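Long-range contacts in phage-like element PBSX protein XepA (Bacillus subtilis subsp. subtilis str. 168, PDB 6I56), which is of unknown function, does not seem to be involved in host cell lysis, and belongs to the phage-like element PBSX: residues I42-A47 against S131-Y136; G80-E85 against Y119-V124; T175-F180 against K274-S279. All coordinates share one frame; numbering follows the deposited sequence.

Overall arrangement
Contacts 1 and 2 belong to one N-terminal beta-sandwich, while contact 3 lies in a separate C-terminal domain on the opposite side of the chain's centre. The first two are centred about 13 Å apart, one in each sheet, and meet through the core: Phe133 CZ of contact 1 packs on Tyr123 CG of contact 2 at 3.6 Å, and Leu43 CD1 on Phe121 CD2 at 3.7 Å. Along the chain, contact 2 is nested within the loop closed by contact 1. Contact 3 is centred about 65 Å from contact 1 and about 55 Å from contact 2. In the five-chain assembly, contacts 1 and 3 touch a second subunit, whereas contact 2 touches no other chain.

Contact 1: I42-A47 against S131-Y136; sequences ILTNAA and SEFVLY
Ile42 and Tyr136 form an antiparallel non-hydrogen-bonded pair, beside which Leu43 N donates to Leu135 O at 2.8 Å. The return bond, from Leu135 N to Thr44 O, is long at 3.3 Å, and the strand axes make 134°, well short of the 180° of exact antiparallel. Farther along, where the direct bonds stop, a water links the segments, accepting from Phe133 N and donating to Asn45 O. Ile42 covers one face of the Tyr136 ring in a CH-pi contact, its CB 4.0 Å from the ring centroid. With CG1 anti to the backbone N (chi1 -178°) and the chain extended beyond it, Ile42 CD1 reaches the phenol end of the ring, near CZ and OH, and also meets Val134 CG1 at 4.1 Å. On the other side of the sheet, the methyl CG2 of Thr44 approaches Phe133 CE2 at 3.7 Å. The backbone oxygen of Ala46 lies in the plane of the same ring, at its edge, 3.4 Å from Phe133 CD2. The contact forms one margin of a jelly-roll sandwich: strand 41-44 is the outermost of its sheet in this chain, and strand 133-140 separates it from strand 69-76. Leu43 and Leu135 touch Tyr54 of strand 53-60 in the opposing sheet, whereas Val134 packs on Leu62 and Tyr136 on Gly63 of a second subunit.

Contact 2: G80-E85 against Y119-V124; sequences GTLFIE and YRFRYV
Glu85 is gripped by two arginines of the facing strand, forming a salt-bridge network. Arg120 brings NE and NH2 side-on to the single oxygen Glu85 OE1, with NH2 at 2.9 Å. Arg122 spreads its grip, NE to Glu85 OE1 at 2.9 Å and NH2 to Glu85 OE2 at 2.9 Å, approaching from above the carboxylate plane, 41° out of it. OE1 thus accepts three N-H groups, while OE2 has a further partner in Thr95 OG1; such surroundings would probably stabilise the carboxylate anion. A bend in Arg122 at chi3 (59°) lays its guanidinium nearly flat on Phe83, planes 13° apart and centres 4.3 Å apart. Thr81 CG2 covers the opposite face of that ring. Paired backbone hydrogen bonds at Thr81-Val124, Phe83-Arg122 and Glu85-Arg120 hold the face bearing these six residues in register. On the reverse face Ile84 CG1 touches Phe121 CE1 at 3.6 Å, and Gly80 CA sits 3.3 Å from Tyr123 OH. These two inner strands are flanked by 94-101 beside 80-87 and 53-60 beside 118-125; Ile84 and Phe121 reach Val70 of strand 69-76 in the other sheet of the jelly roll.

Contact 3: T175-F180 against K274-S279; sequences TFDFVF and KGTAVS
Thr175 and Val278 begin an antiparallel ladder within the curled, all-antiparallel beta domain at the C-terminal end of the chain, where the last strand, 271-278, lies between 175-179 and 200-206. Thr175 leans its methyl against Thr276: CG2 to CG2 is 3.5 Å, tight for two carbons, while OG1 lies alongside Val278 CG2. Phe176 exchanges two backbone hydrogen bonds with Ala277, N to O and O to N. Its CG stands between the backbone N and the carbonyl carbon (chi1 62°), which swings the ring back across the pair, with Ala277 CB under one face in a CH-pi contact, 3.9 Å from the ring centroid. Asp177, on the other face of the sheet, accepts a hydrogen bond from Thr276, OG1 to OD1 at 2.8 Å, the hydroxyl arriving 47° out of the carboxylate plane. Its second oxygen, OD2, makes a salt bridge to Lys257 of a second subunit, so this acid joins the strand pairing to the subunit interface; Thr276 and Val278 also pack there, on Gly255 of that subunit. Phe178 repeats the pair of backbone hydrogen bonds, now with Gly275, and turns its side chain away from the partner strand to rest on Leu193 and Pro194. Val179 runs alongside the extended Lys274, CG2 to CE 4.0 Å, and the ammonium beyond forms a salt bridge with Glu182. At Phe180 the chain turns a corner before strand 181-184, and the Phe180 ring returns toward the C-terminal strand, close to Leu201 and Val203 of strand 200-206. Phe178 CD2 sits over the centre of the Phe180 ring, 3.7 Å above its plane, while the edge of that ring abuts the neighbouring strand, Phe180 CE2 lying 4.0 Å from Gly275 N.

Contact 1: I42-A47 against S131-Y136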
loop_
_atom_site.group_PDB
_atom_site.type_symbol
_atom_site.label_atom_id
_atom_site.label_comp_id
_atom_site.label_asym_id
_atom_site.label_seq_id
_atom_site.Cartn_x
_atom_site.Cartn_y
_atom_site.Cartn_z
ATOM N N ILE B 42 1.212 -14.049 35.820
ATOM C CA ILE B 42 0.278 -13.299 36.702
ATOM C C ILE B 42 1.138 -12.550 37.726
ATOM O O ILE B 42 1.899 -13.216 38.419
ATOM C CB ILE B 42 -0.807 -14.207 37.316
ATOM C CG1 ILE B 42 -1.760 -13.372 38.163
ATOM C CG2 ILE B 42 -0.237 -15.375 38.095
ATOM C CD1 ILE B 42 -2.960 -14.159 38.665
ATOM N N LEU B 43 1.083 -11.218 37.742
ATOM C CA LEU B 43 1.923 -10.388 38.641
ATOM C C LEU B 43 1.348 -10.437 40.058
ATOM O O LEU B 43 2.133 -10.448 40.986
ATOM C CB LEU B 43 1.977 -8.945 38.135
ATOM C CG LEU B 43 2.643 -8.751 36.777
ATOM C CD1 LEU B 43 3.029 -7.294 36.587
ATOM C CD2 LEU B 43 3.860 -9.656 36.596
ATOM N N THR B 44 0.027 -10.384 40.194
ATOM C CA THR B 44 -0.671 -10.272 41.491
ATOM C C THR B 44 -2.138 -10.667 41.287
ATOM O O THR B 44 -2.666 -10.452 40.204
ATOM C CB THR B 44 -0.523 -8.863 42.084
ATOM O OG1 THR B 44 -1.068 -8.876 43.418
ATOM C CG2 THR B 44 -1.198 -7.794 41.254
ATOM N N ASN B 45 -2.735 -11.268 42.304
ATOM C CA ASN B 45 -4.207 -11.375 42.441
ATOM C C ASN B 45 -4.606 -10.951 43.864
ATOM O O ASN B 45 -5.708 -11.342 44.326
ATOM C CB ASN B 45 -4.688 -12.762 42.036
ATOM C CG ASN B 45 -4.127 -13.844 42.928
ATOM O OD1 ASN B 45 -3.462 -13.549 43.916
ATOM N ND2 ASN B 45 -4.249 -15.085 42.481
ATOM N N ALA B 46 -3.785 -10.129 44.534
ATOM C CA ALA B 46 -4.111 -9.564 45.864
ATOM C C ALA B 46 -5.048 -8.364 45.696
ATOM O O ALA B 46 -4.643 -7.363 45.110
ATOM C CB ALA B 46 -2.853 -9.186 46.620
ATOM N N ALA B 47 -6.268 -8.479 46.207
ATOM C CA ALA B 47 -7.294 -7.411 46.246
ATOM C C ALA B 47 -6.720 -6.194 46.972
ATOM O O ALA B 47 -6.133 -6.379 48.037
ATOM C CB ALA B 47 -8.528 -7.923 46.946
ATOM N N SER B 131 -12.600 -6.738 45.540
ATOM C CA SER B 131 -12.760 -8.106 46.077
ATOM C C SER B 131 -12.226 -9.098 45.044
ATOM O O SER B 131 -11.993 -10.248 45.390
ATOM C CB SER B 131 -14.201 -8.357 46.487
ATOM O OG SER B 131 -14.999 -8.493 45.328
ATOM N N GLU B 132 -11.962 -8.684 43.808
ATOM C CA GLU B 132 -11.407 -9.587 42.768
ATOM C C GLU B 132 -10.436 -8.763 41.901
ATOM O O GLU B 132 -10.814 -7.666 41.466
ATOM C CB GLU B 132 -12.593 -10.225 42.034
ATOM C CG GLU B 132 -12.199 -10.965 40.772
ATOM C CD GLU B 132 -13.339 -11.639 40.011
ATOM O OE1 GLU B 132 -14.510 -11.190 40.192
ATOM O OE2 GLU B 132 -13.046 -12.549 39.195
ATOM N N PHE B 133 -9.219 -9.243 41.673
ATOM C CA PHE B 133 -8.187 -8.510 40.898
ATOM C C PHE B 133 -7.155 -9.506 40.372
ATOM O O PHE B 133 -6.683 -10.328 41.182
ATOM C CB PHE B 133 -7.539 -7.434 41.756
ATOM C CG PHE B 133 -6.389 -6.674 41.140
ATOM C CD1 PHE B 133 -6.464 -6.174 39.851
ATOM C CD2 PHE B 133 -5.236 -6.407 41.868
ATOM C CE1 PHE B 133 -5.417 -5.449 39.310
ATOM C CE2 PHE B 133 -4.185 -5.688 41.316
ATOM C CZ PHE B 133 -4.277 -5.197 40.041
ATOM N N VAL B 134 -6.856 -9.449 39.068
ATOM C CA VAL B 134 -5.710 -10.174 38.456
ATOM C C VAL B 134 -5.058 -9.217 37.450
ATOM O O VAL B 134 -5.752 -8.375 36.825
ATOM C CB VAL B 134 -6.104 -11.513 37.807
ATOM C CG1 VAL B 134 -6.703 -12.479 38.803
ATOM C CG2 VAL B 134 -7.094 -11.318 36.664
ATOM N N LEU B 135 -3.742 -9.309 37.358
ATOM C CA LEU B 135 -2.917 -8.463 36.484
ATOM C C LEU B 135 -1.886 -9.384 35.831
ATOM O O LEU B 135 -1.140 -10.057 36.561
ATOM C CB LEU B 135 -2.250 -7.379 37.323
ATOM C CG LEU B 135 -1.332 -6.431 36.545
ATOM C CD1 LEU B 135 -2.114 -5.722 35.431
ATOM C CD2 LEU B 135 -0.667 -5.429 37.505
ATOM N N TYR B 136 -1.904 -9.426 34.496
ATOM C CA TYR B 136 -1.071 -10.312 33.661
ATOM C C TYR B 136 -0.098 -9.438 32.872
ATOM O O TYR B 136 -0.474 -8.340 32.429
ATOM C CB TYR B 136 -1.964 -11.193 32.793
ATOM C CG TYR B 136 -2.555 -12.376 33.520
ATOM C CD1 TYR B 136 -3.731 -12.274 34.246
ATOM C CD2 TYR B 136 -1.965 -13.617 33.418
ATOM C CE1 TYR B 136 -4.265 -13.378 34.897
ATOM C CE2 TYR B 136 -2.483 -14.727 34.057
ATOM C CZ TYR B 136 -3.635 -14.607 34.802
ATOM O OH TYR B 136 -4.100 -15.728 35.422
HETATM O O HOH W 1 -8.355 -10.973 43.676
#

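Contact 2: G80-E85 against Y119-V124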
loop_
_atom_site.group_PDB
_atom_site.type_symbol
_atom_site.label_atom_id
_atom_site.label_comp_id
_atom_site.label_asym_id
_atom_site.label_seq_id
_atom_site.Cartn_x
_atom_site.Cartn_y
_atom_site.Cartn_z
ATOM N N GLY B 80 -9.901 1.216 38.423
ATOM C CA GLY B 80 -8.525 1.613 38.781
ATOM C C GLY B 80 -7.773 2.021 37.540
ATOM O O GLY B 80 -8.424 2.173 36.524
ATOM N N THR B 81 -6.458 2.170 37.642
ATOM C CA THR B 81 -5.579 2.647 36.557
ATOM C C THR B 81 -4.322 1.772 36.503
ATOM O O THR B 81 -3.718 1.542 37.552
ATOM C CB THR B 81 -5.252 4.134 36.716
ATOM O OG1 THR B 81 -6.503 4.813 36.826
ATOM C CG2 THR B 81 -4.495 4.681 35.531
ATOM N N LEU B 82 -4.011 1.272 35.307
ATOM C CA LEU B 82 -2.801 0.472 35.035
ATOM C C LEU B 82 -1.796 1.384 34.325
ATOM O O LEU B 82 -2.147 1.985 33.291
ATOM C CB LEU B 82 -3.158 -0.750 34.190
ATOM C CG LEU B 82 -1.953 -1.573 33.749
ATOM C CD1 LEU B 82 -1.108 -2.028 34.939
ATOM C CD2 LEU B 82 -2.372 -2.742 32.895
ATOM N N PHE B 83 -0.606 1.485 34.897
ATOM C CA PHE B 83 0.539 2.258 34.367
ATOM C C PHE B 83 1.629 1.280 33.933
ATOM O O PHE B 83 1.994 0.365 34.706
ATOM C CB PHE B 83 1.088 3.200 35.440
ATOM C CG PHE B 83 0.136 4.247 35.943
ATOM C CD1 PHE B 83 -0.051 5.432 35.240
ATOM C CD2 PHE B 83 -0.552 4.057 37.136
ATOM C CE1 PHE B 83 -0.884 6.422 35.742
ATOM C CE2 PHE B 83 -1.421 5.034 37.607
ATOM C CZ PHE B 83 -1.580 6.217 36.915
ATOM N N ILE B 84 2.152 1.491 32.728
ATOM C CA ILE B 84 3.390 0.831 32.250
ATOM C C ILE B 84 4.487 1.879 32.367
ATOM O O ILE B 84 4.339 2.966 31.763
ATOM C CB ILE B 84 3.247 0.300 30.808
ATOM C CG1 ILE B 84 2.085 -0.702 30.733
ATOM C CG2 ILE B 84 4.569 -0.281 30.336
ATOM C CD1 ILE B 84 1.925 -1.405 29.391
ATOM N N GLU B 85 5.533 1.566 33.128
ATOM C CA GLU B 85 6.569 2.571 33.430
ATOM C C GLU B 85 7.955 2.023 33.111
ATOM O O GLU B 85 8.146 0.796 33.049
ATOM C CB GLU B 85 6.400 2.953 34.884
ATOM C CG GLU B 85 4.964 3.276 35.241
ATOM C CD GLU B 85 4.822 4.066 36.529
ATOM O OE1 GLU B 85 5.160 3.491 37.582
ATOM O OE2 GLU B 85 4.387 5.227 36.464
ATOM N N TYR B 119 11.578 -1.954 33.255
ATOM C CA TYR B 119 10.125 -1.760 33.067
ATOM C C TYR B 119 9.406 -2.256 34.331
ATOM O O TYR B 119 9.919 -3.114 35.103
ATOM C CB TYR B 119 9.620 -2.460 31.790
ATOM C CG TYR B 119 9.809 -3.954 31.743
ATOM C CD1 TYR B 119 10.992 -4.517 31.307
ATOM C CD2 TYR B 119 8.807 -4.814 32.135
ATOM C CE1 TYR B 119 11.195 -5.888 31.284
ATOM C CE2 TYR B 119 8.969 -6.191 32.072
ATOM C CZ TYR B 119 10.166 -6.735 31.645
ATOM O OH TYR B 119 10.334 -8.090 31.655
ATOM N N ARG B 120 8.207 -1.728 34.538
ATOM C CA ARG B 120 7.298 -2.255 35.577
ATOM C C ARG B 120 5.849 -1.925 35.238
ATOM O O ARG B 120 5.590 -0.978 34.475
ATOM C CB ARG B 120 7.681 -1.689 36.948
ATOM C CG ARG B 120 7.177 -0.274 37.199
ATOM C CD ARG B 120 7.512 0.189 38.604
ATOM N NE ARG B 120 7.054 1.558 38.781
ATOM C CZ ARG B 120 7.277 2.301 39.863
ATOM N NH1 ARG B 120 7.967 1.795 40.880
ATOM N NH2 ARG B 120 6.805 3.529 39.914
ATOM N N PHE B 121 4.945 -2.681 35.847
ATOM C CA PHE B 121 3.529 -2.290 35.960
ATOM C C PHE B 121 3.316 -1.697 37.353
ATOM O O PHE B 121 3.916 -2.208 38.346
ATOM C CB PHE B 121 2.603 -3.482 35.741
ATOM C CG PHE B 121 2.493 -3.979 34.323
ATOM C CD1 PHE B 121 3.247 -3.438 33.289
ATOM C CD2 PHE B 121 1.665 -5.047 34.038
ATOM C CE1 PHE B 121 3.164 -3.945 32.007
ATOM C CE2 PHE B 121 1.579 -5.540 32.750
ATOM C CZ PHE B 121 2.319 -4.985 31.735
ATOM N N ARG B 122 2.510 -0.641 37.414
ATOM C CA ARG B 122 1.987 -0.058 38.659
ATOM C C ARG B 122 0.476 0.073 38.483
ATOM O O ARG B 122 0.058 0.615 37.473
ATOM C CB ARG B 122 2.686 1.276 38.961
ATOM C CG ARG B 122 2.275 1.930 40.271
ATOM C CD ARG B 122 3.199 3.082 40.654
ATOM N NE ARG B 122 3.170 4.070 39.603
ATOM C CZ ARG B 122 2.306 5.066 39.518
ATOM N NH1 ARG B 122 1.400 5.260 40.459
ATOM N NH2 ARG B 122 2.331 5.865 38.462
ATOM N N TYR B 123 -0.303 -0.459 39.422
ATOM C CA TYR B 123 -1.777 -0.411 39.373
ATOM C C TYR B 123 -2.268 0.381 40.585
ATOM O O TYR B 123 -1.949 -0.003 41.722
ATOM C CB TYR B 123 -2.389 -1.808 39.388
ATOM C CG TYR B 123 -3.875 -1.791 39.118
ATOM C CD1 TYR B 123 -4.789 -1.521 40.131
ATOM C CD2 TYR B 123 -4.361 -1.989 37.830
ATOM C CE1 TYR B 123 -6.149 -1.478 39.872
ATOM C CE2 TYR B 123 -5.714 -1.949 37.554
ATOM C CZ TYR B 123 -6.612 -1.692 38.584
ATOM O OH TYR B 123 -7.941 -1.636 38.309
ATOM N N VAL B 124 -3.043 1.438 40.364
ATOM C CA VAL B 124 -3.611 2.221 41.486
ATOM C C VAL B 124 -5.114 1.980 41.484
ATOM O O VAL B 124 -5.789 2.377 40.506
ATOM C CB VAL B 124 -3.228 3.717 41.456
ATOM C CG1 VAL B 124 -1.708 3.891 41.350
ATOM C CG2 VAL B 124 -3.945 4.490 40.357
#

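Contact 3: T175-F180 against K274-S279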
loop_
_atom_site.group_PDB
_atom_site.type_symbol
_atom_site.label_atom_id
_atom_site.label_comp_id
_atom_site.label_asym_id
_atom_site.label_seq_id
_atom_site.Cartn_x
_atom_site.Cartn_y
_atom_site.Cartn_z
ATOM N N THR B 175 2.700 24.150 -6.099
ATOM C CA THR B 175 3.042 25.580 -6.193
ATOM C C THR B 175 4.535 25.710 -5.965
ATOM O O THR B 175 4.998 25.090 -5.053
ATOM C CB THR B 175 2.245 26.353 -5.143
ATOM O OG1 THR B 175 0.893 26.295 -5.609
ATOM C CG2 THR B 175 2.682 27.786 -4.978
ATOM N N PHE B 176 5.260 26.500 -6.747
ATOM C CA PHE B 176 6.636 26.868 -6.331
ATOM C C PHE B 176 6.950 28.268 -6.804
ATOM O O PHE B 176 6.475 28.686 -7.865
ATOM C CB PHE B 176 7.672 25.832 -6.772
ATOM C CG PHE B 176 7.803 25.621 -8.253
ATOM C CD1 PHE B 176 6.959 24.742 -8.927
ATOM C CD2 PHE B 176 8.817 26.244 -8.950
ATOM C CE1 PHE B 176 7.101 24.506 -10.297
ATOM C CE2 PHE B 176 8.941 26.035 -10.319
ATOM C CZ PHE B 176 8.083 25.167 -10.996
ATOM N N ASP B 177 7.728 28.969 -5.993
ATOM C CA ASP B 177 8.149 30.358 -6.288
ATOM C C ASP B 177 9.484 30.268 -7.008
ATOM O O ASP B 177 10.198 29.286 -6.849
ATOM C CB ASP B 177 8.213 31.183 -5.005
ATOM C CG ASP B 177 6.874 31.295 -4.285
ATOM O OD1 ASP B 177 5.813 31.076 -4.903
ATOM O OD2 ASP B 177 6.922 31.598 -3.109
ATOM N N PHE B 178 9.770 31.244 -7.843
ATOM C CA PHE B 178 10.998 31.248 -8.658
ATOM C C PHE B 178 11.480 32.681 -8.758
ATOM O O PHE B 178 10.645 33.576 -8.935
ATOM C CB PHE B 178 10.715 30.614 -10.026
ATOM C CG PHE B 178 11.958 30.387 -10.824
ATOM C CD1 PHE B 178 12.802 29.323 -10.523
ATOM C CD2 PHE B 178 12.346 31.314 -11.785
ATOM C CE1 PHE B 178 14.024 29.195 -11.163
ATOM C CE2 PHE B 178 13.555 31.157 -12.447
ATOM C CZ PHE B 178 14.388 30.106 -12.135
ATOM N N VAL B 179 12.803 32.865 -8.683
ATOM C CA VAL B 179 13.459 34.191 -8.878
ATOM C C VAL B 179 14.050 34.246 -10.297
ATOM O O VAL B 179 14.999 33.539 -10.574
ATOM C CB VAL B 179 14.507 34.442 -7.766
ATOM C CG1 VAL B 179 15.185 35.792 -7.973
ATOM C CG2 VAL B 179 13.885 34.370 -6.377
ATOM N N PHE B 180 13.504 35.080 -11.166
ATOM C CA PHE B 180 14.103 35.382 -12.487
ATOM C C PHE B 180 15.244 36.390 -12.295
ATOM O O PHE B 180 16.346 36.195 -12.863
ATOM C CB PHE B 180 13.035 35.894 -13.452
ATOM C CG PHE B 180 11.891 34.934 -13.676
ATOM C CD1 PHE B 180 11.983 33.917 -14.612
ATOM C CD2 PHE B 180 10.731 35.028 -12.913
ATOM C CE1 PHE B 180 10.924 33.035 -14.816
ATOM C CE2 PHE B 180 9.673 34.147 -13.101
ATOM C CZ PHE B 180 9.761 33.161 -14.073
ATOM N N LYS B 274 9.930 38.031 -10.125
ATOM C CA LYS B 274 9.717 36.809 -9.326
ATOM C C LYS B 274 8.316 36.313 -9.589
ATOM O O LYS B 274 7.421 37.132 -9.960
ATOM C CB LYS B 274 9.884 37.076 -7.839
ATOM C CG LYS B 274 11.312 37.412 -7.440
ATOM C CD LYS B 274 11.465 37.591 -5.961
ATOM C CE LYS B 274 12.803 38.166 -5.609
ATOM N NZ LYS B 274 13.003 38.157 -4.161
ATOM N N GLY B 275 8.141 34.997 -9.512
ATOM C CA GLY B 275 6.831 34.440 -9.843
ATOM C C GLY B 275 6.521 33.199 -9.070
ATOM O O GLY B 275 7.395 32.677 -8.363
ATOM N N THR B 276 5.316 32.713 -9.289
ATOM C CA THR B 276 4.815 31.469 -8.715
ATOM C C THR B 276 4.280 30.638 -9.883
ATOM O O THR B 276 3.416 31.160 -10.632
ATOM C CB THR B 276 3.749 31.797 -7.654
ATOM O OG1 THR B 276 4.351 32.629 -6.649
ATOM C CG2 THR B 276 3.156 30.553 -7.034
ATOM N N ALA B 277 4.774 29.405 -10.018
ATOM C CA ALA B 277 4.305 28.410 -11.002
ATOM C C ALA B 277 3.354 27.447 -10.302
ATOM O O ALA B 277 3.659 27.011 -9.183
ATOM C CB ALA B 277 5.470 27.668 -11.598
ATOM N N VAL B 278 2.272 27.094 -10.975
ATOM C CA VAL B 278 1.192 26.230 -10.427
ATOM C C VAL B 278 0.882 25.129 -11.454
ATOM O O VAL B 278 0.889 25.416 -12.653
ATOM C CB VAL B 278 0.030 27.193 -10.130
ATOM C CG1 VAL B 278 -1.309 26.507 -10.172
ATOM C CG2 VAL B 278 0.266 27.876 -8.773
ATOM N N SER B 279 0.695 23.919 -10.982
ATOM C CA SER B 279 0.372 22.711 -11.763
ATOM C C SER B 279 -1.155 22.538 -11.903
ATOM O O SER B 279 -1.836 23.508 -12.224
ATOM C CB SER B 279 0.967 21.546 -11.052
ATOM O OG SER B 279 0.086 21.171 -10.016
#